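Putative endoribonuclease (Klebsiella pneumoniae, PDB 3LYB) is of uncertain function but belongs to the YjgF-like endoribonuclease L-PSP family, and may act as a ribonuclease. Local coordinates at residues 97-102 and 112-117. Residues are numbered along the deposited sequence; the frame is centred on the assembly and turned at random.
Sequences LVQYFR and RVRKLF
Arg114 reaches from helix 107-115 to the side chain of Gln99 on strand 94-101, and this one polar meeting carries most of the contact. Its NH1 donates to Gln99 OE1 over 3.2 Å, but the N-H points well off the oxygen (123°), making a weak hydrogen bond. The two side chains cross nearly at right angles, with the amide and guanidinium planes turned 42° apart, and the oxygen approaches the guanidinium obliquely. Arg114 gets there by setting CG anti to the backbone N (chi1 -164°) and then bending at chi3, which turns the guanidinium after the chain has left the helix. Gln99 OE1 also comes within van der Waals range of Arg114 CD, at 3.7 Å.

Stronger polar partners lie close by. Gln99 OE1 also bonds to Tyr110 OH, on the helix that carries Arg114, while NE2 is held by Ser125 OG and Thr126 O of strand 124-129. Ser125 OG bonds to Arg114 NH1 as well, so one hydroxyl links both side chains.

The apolar part is small. Leu97, two residues before Gln99 on the same side of the strand, brings CD1 to 4.1 Å from Arg114 CD, the leucine and the arginine chain running past one another in opposite senses.

The contact joins strand and helix of the beta-alpha-beta unit 94-101, 107-115 and 124-129, and the backbones stay apart, with the CA atoms of Leu97 and Arg114 10.7 Å from each other. The buried guanidinium is thus met by neutral polar atoms from both strands, and the shared network, more than the weak direct bond, probably fixes the rotation of the Gln99 amide.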
ATOM      1  N   LEU B  97      25.039 -17.393  17.230  1.00 34.37           N
ATOM      2  CA  LEU B  97      23.750 -17.586  16.547  1.00 32.62           C
ATOM      3  C   LEU B  97      23.421 -16.386  15.674  1.00 31.67           C
ATOM      4  O   LEU B  97      23.566 -15.230  16.108  1.00 31.56           O
ATOM      5  CB  LEU B  97      22.619 -17.814  17.545  1.00 32.01           C
ATOM      6  CG  LEU B  97      22.644 -19.062  18.426  1.00 31.57           C
ATOM      7  CD1 LEU B  97      21.362 -19.055  19.196  1.00 31.39           C
ATOM      8  CD2 LEU B  97      22.796 -20.372  17.660  1.00 30.17           C
ATOM      9  N   VAL B  98      22.996 -16.654  14.442  1.00 30.36           N
ATOM     10  CA  VAL B  98      22.372 -15.605  13.623  1.00 29.20           C
ATOM     11  C   VAL B  98      20.871 -15.922  13.522  1.00 28.96           C
ATOM     12  O   VAL B  98      20.486 -16.984  13.032  1.00 28.41           O
ATOM     13  CB  VAL B  98      23.063 -15.378  12.236  1.00 28.92           C
ATOM     14  CG1 VAL B  98      22.404 -14.235  11.509  1.00 27.33           C
ATOM     15  CG2 VAL B  98      24.533 -15.061  12.407  1.00 26.64           C
ATOM     16  N   GLN B  99      20.044 -15.008  14.023  1.00 28.44           N
ATOM     17  CA  GLN B  99      18.605 -15.227  14.083  1.00 28.51           C
ATOM     18  C   GLN B  99      17.806 -14.260  13.211  1.00 28.13           C
ATOM     19  O   GLN B  99      17.886 -13.048  13.373  1.00 28.61           O
ATOM     20  CB  GLN B  99      18.140 -15.135  15.528  1.00 29.08           C
ATOM     21  CG  GLN B  99      18.741 -16.226  16.430  1.00 30.18           C
ATOM     22  CD  GLN B  99      19.295 -15.658  17.712  1.00 32.24           C
ATOM     23  OE1 GLN B  99      19.091 -16.218  18.771  1.00 35.21           O
ATOM     24  NE2 GLN B  99      20.012 -14.538  17.622  1.00 32.58           N
ATOM     25  N   TYR B 100      17.012 -14.828  12.309  1.00 27.91           N
ATOM     26  CA  TYR B 100      16.256 -14.102  11.305  1.00 27.06           C
ATOM     27  C   TYR B 100      14.760 -14.178  11.581  1.00 26.61           C
ATOM     28  O   TYR B 100      14.198 -15.261  11.674  1.00 26.04           O
ATOM     29  CB  TYR B 100      16.530 -14.739   9.951  1.00 27.49           C
ATOM     30  CG  TYR B 100      17.975 -14.694   9.488  1.00 28.28           C
ATOM     31  CD1 TYR B 100      18.511 -13.525   8.959  1.00 27.64           C
ATOM     32  CD2 TYR B 100      18.790 -15.829   9.554  1.00 29.56           C
ATOM     33  CE1 TYR B 100      19.814 -13.465   8.522  1.00 29.83           C
ATOM     34  CE2 TYR B 100      20.114 -15.791   9.108  1.00 30.96           C
ATOM     35  CZ  TYR B 100      20.614 -14.597   8.578  1.00 33.29           C
ATOM     36  OH  TYR B 100      21.916 -14.506   8.123  1.00 36.52           O
ATOM     37  N   PHE B 101      14.116 -13.023  11.689  1.00 26.69           N
ATOM     38  CA  PHE B 101      12.684 -12.957  11.960  1.00 27.09           C
ATOM     39  C   PHE B 101      11.926 -12.301  10.839  1.00 27.33           C
ATOM     40  O   PHE B 101      12.426 -11.368  10.205  1.00 28.26           O
ATOM     41  CB  PHE B 101      12.406 -12.082  13.179  1.00 27.18           C
ATOM     42  CG  PHE B 101      12.887 -12.642  14.472  1.00 27.15           C
ATOM     43  CD1 PHE B 101      14.244 -12.644  14.789  1.00 24.59           C
ATOM     44  CD2 PHE B 101      11.968 -13.131  15.408  1.00 28.03           C
ATOM     45  CE1 PHE B 101      14.679 -13.139  16.021  1.00 26.35           C
ATOM     46  CE2 PHE B 101      12.400 -13.629  16.644  1.00 27.36           C
ATOM     47  CZ  PHE B 101      13.767 -13.631  16.947  1.00 26.21           C
ATOM     48  N   ARG B 102      10.696 -12.746  10.637  1.00 27.12           N
ATOM     49  CA  ARG B 102       9.737 -12.001   9.838  1.00 27.07           C
ATOM     50  C   ARG B 102       9.191 -10.803  10.600  1.00 27.18           C
ATOM     51  O   ARG B 102       8.719  -9.852  10.002  1.00 27.66           O
ATOM     52  CB  ARG B 102       8.577 -12.910   9.410  1.00 26.97           C
ATOM     53  CG  ARG B 102       8.956 -13.757   8.216  1.00 27.95           C
ATOM     54  CD  ARG B 102       7.801 -14.246   7.419  1.00 27.05           C
ATOM     55  NE  ARG B 102       7.249 -13.200   6.592  1.00 29.98           N
ATOM     56  CZ  ARG B 102       5.953 -12.912   6.494  1.00 32.06           C
ATOM     57  NH1 ARG B 102       5.047 -13.619   7.159  1.00 30.87           N
ATOM     58  NH2 ARG B 102       5.561 -11.929   5.689  1.00 32.96           N
ATOM     59  N   ARG B 112      12.345 -15.975  25.390  1.00 35.96           N
ATOM     60  CA  ARG B 112      11.894 -16.880  26.447  1.00 35.85           C
ATOM     61  C   ARG B 112      12.471 -18.266  26.148  1.00 36.13           C
ATOM     62  O   ARG B 112      13.174 -18.850  26.981  1.00 36.30           O
ATOM     63  CB  ARG B 112      10.353 -16.908  26.545  1.00 35.14           C
ATOM     64  CG  ARG B 112       9.762 -18.114  27.310  1.00 33.77           C
ATOM     65  CD  ARG B 112       8.211 -18.175  27.250  1.00 32.36           C
ATOM     66  NE  ARG B 112       7.575 -16.964  27.781  1.00 32.21           N
ATOM     67  CZ  ARG B 112       6.315 -16.580  27.558  1.00 29.94           C
ATOM     68  NH1 ARG B 112       5.489 -17.300  26.818  1.00 29.75           N
ATOM     69  NH2 ARG B 112       5.874 -15.461  28.096  1.00 29.24           N
ATOM     70  N   VAL B 113      12.213 -18.754  24.939  1.00 35.94           N
ATOM     71  CA  VAL B 113      12.649 -20.081  24.526  1.00 35.97           C
ATOM     72  C   VAL B 113      14.168 -20.251  24.557  1.00 36.62           C
ATOM     73  O   VAL B 113      14.673 -21.295  24.991  1.00 36.44           O
ATOM     74  CB  VAL B 113      12.097 -20.430  23.136  1.00 35.61           C
ATOM     75  CG1 VAL B 113      12.453 -21.848  22.739  1.00 34.13           C
ATOM     76  CG2 VAL B 113      10.594 -20.262  23.135  1.00 35.46           C
ATOM     77  N   ARG B 114      14.896 -19.234  24.112  1.00 37.22           N
ATOM     78  CA  ARG B 114      16.344 -19.361  24.031  1.00 38.13           C
ATOM     79  C   ARG B 114      16.954 -19.545  25.413  1.00 38.99           C
ATOM     80  O   ARG B 114      17.881 -20.324  25.570  1.00 39.33           O
ATOM     81  CB  ARG B 114      17.000 -18.191  23.310  1.00 37.82           C
ATOM     82  CG  ARG B 114      18.415 -18.515  22.908  1.00 38.21           C
ATOM     83  CD  ARG B 114      19.146 -17.388  22.261  1.00 38.76           C
ATOM     84  NE  ARG B 114      19.016 -16.132  22.987  1.00 40.95           N
ATOM     85  CZ  ARG B 114      19.525 -14.974  22.570  1.00 41.48           C
ATOM     86  NH1 ARG B 114      20.219 -14.914  21.430  1.00 40.83           N
ATOM     87  NH2 ARG B 114      19.340 -13.871  23.289  1.00 40.64           N
ATOM     88  N   LYS B 115      16.422 -18.846  26.404  1.00 40.03           N
ATOM     89  CA  LYS B 115      16.819 -19.049  27.795  1.00 41.71           C
ATOM     90  C   LYS B 115      16.784 -20.533  28.237  1.00 42.35           C
ATOM     91  O   LYS B 115      17.688 -21.000  28.944  1.00 42.48           O
ATOM     92  CB  LYS B 115      15.939 -18.228  28.724  1.00 41.53           C
ATOM     93  CG  LYS B 115      16.345 -16.794  28.846  1.00 43.46           C
ATOM     94  CD  LYS B 115      15.335 -16.059  29.748  1.00 49.00           C
ATOM     95  CE  LYS B 115      15.523 -14.542  29.701  1.00 50.39           C
ATOM     96  NZ  LYS B 115      14.274 -13.813  30.057  1.00 51.45           N
ATOM     97  N   LEU B 116      15.750 -21.261  27.815  1.00 42.61           N
ATOM     98  CA  LEU B 116      15.645 -22.686  28.123  1.00 43.28           C
ATOM     99  C   LEU B 116      16.801 -23.538  27.588  1.00 43.69           C
ATOM    100  O   LEU B 116      16.954 -24.672  28.007  1.00 43.79           O
ATOM    101  CB  LEU B 116      14.315 -23.280  27.617  1.00 42.92           C
ATOM    102  CG  LEU B 116      12.973 -22.580  27.870  1.00 43.12           C
ATOM    103  CD1 LEU B 116      11.848 -23.315  27.151  1.00 42.72           C
ATOM    104  CD2 LEU B 116      12.646 -22.397  29.346  1.00 41.46           C
ATOM    105  N   PHE B 117      17.588 -23.011  26.659  1.00 44.43           N
ATOM    106  CA  PHE B 117      18.661 -23.796  26.044  1.00 45.75           C
ATOM    107  C   PHE B 117      20.029 -23.304  26.482  1.00 47.73           C
ATOM    108  O   PHE B 117      21.025 -24.021  26.350  1.00 48.44           O
ATOM    109  CB  PHE B 117      18.592 -23.727  24.515  1.00 44.93           C
ATOM    110  CG  PHE B 117      17.483 -24.519  23.927  1.00 41.47           C
ATOM    111  CD1 PHE B 117      16.187 -24.025  23.923  1.00 39.10           C
ATOM    112  CD2 PHE B 117      17.734 -25.758  23.364  1.00 38.70           C
ATOM    113  CE1 PHE B 117      15.158 -24.769  23.388  1.00 38.21           C
ATOM    114  CE2 PHE B 117      16.725 -26.507  22.817  1.00 37.26           C
ATOM    115  CZ  PHE B 117      15.429 -26.016  22.818  1.00 38.94           C
TER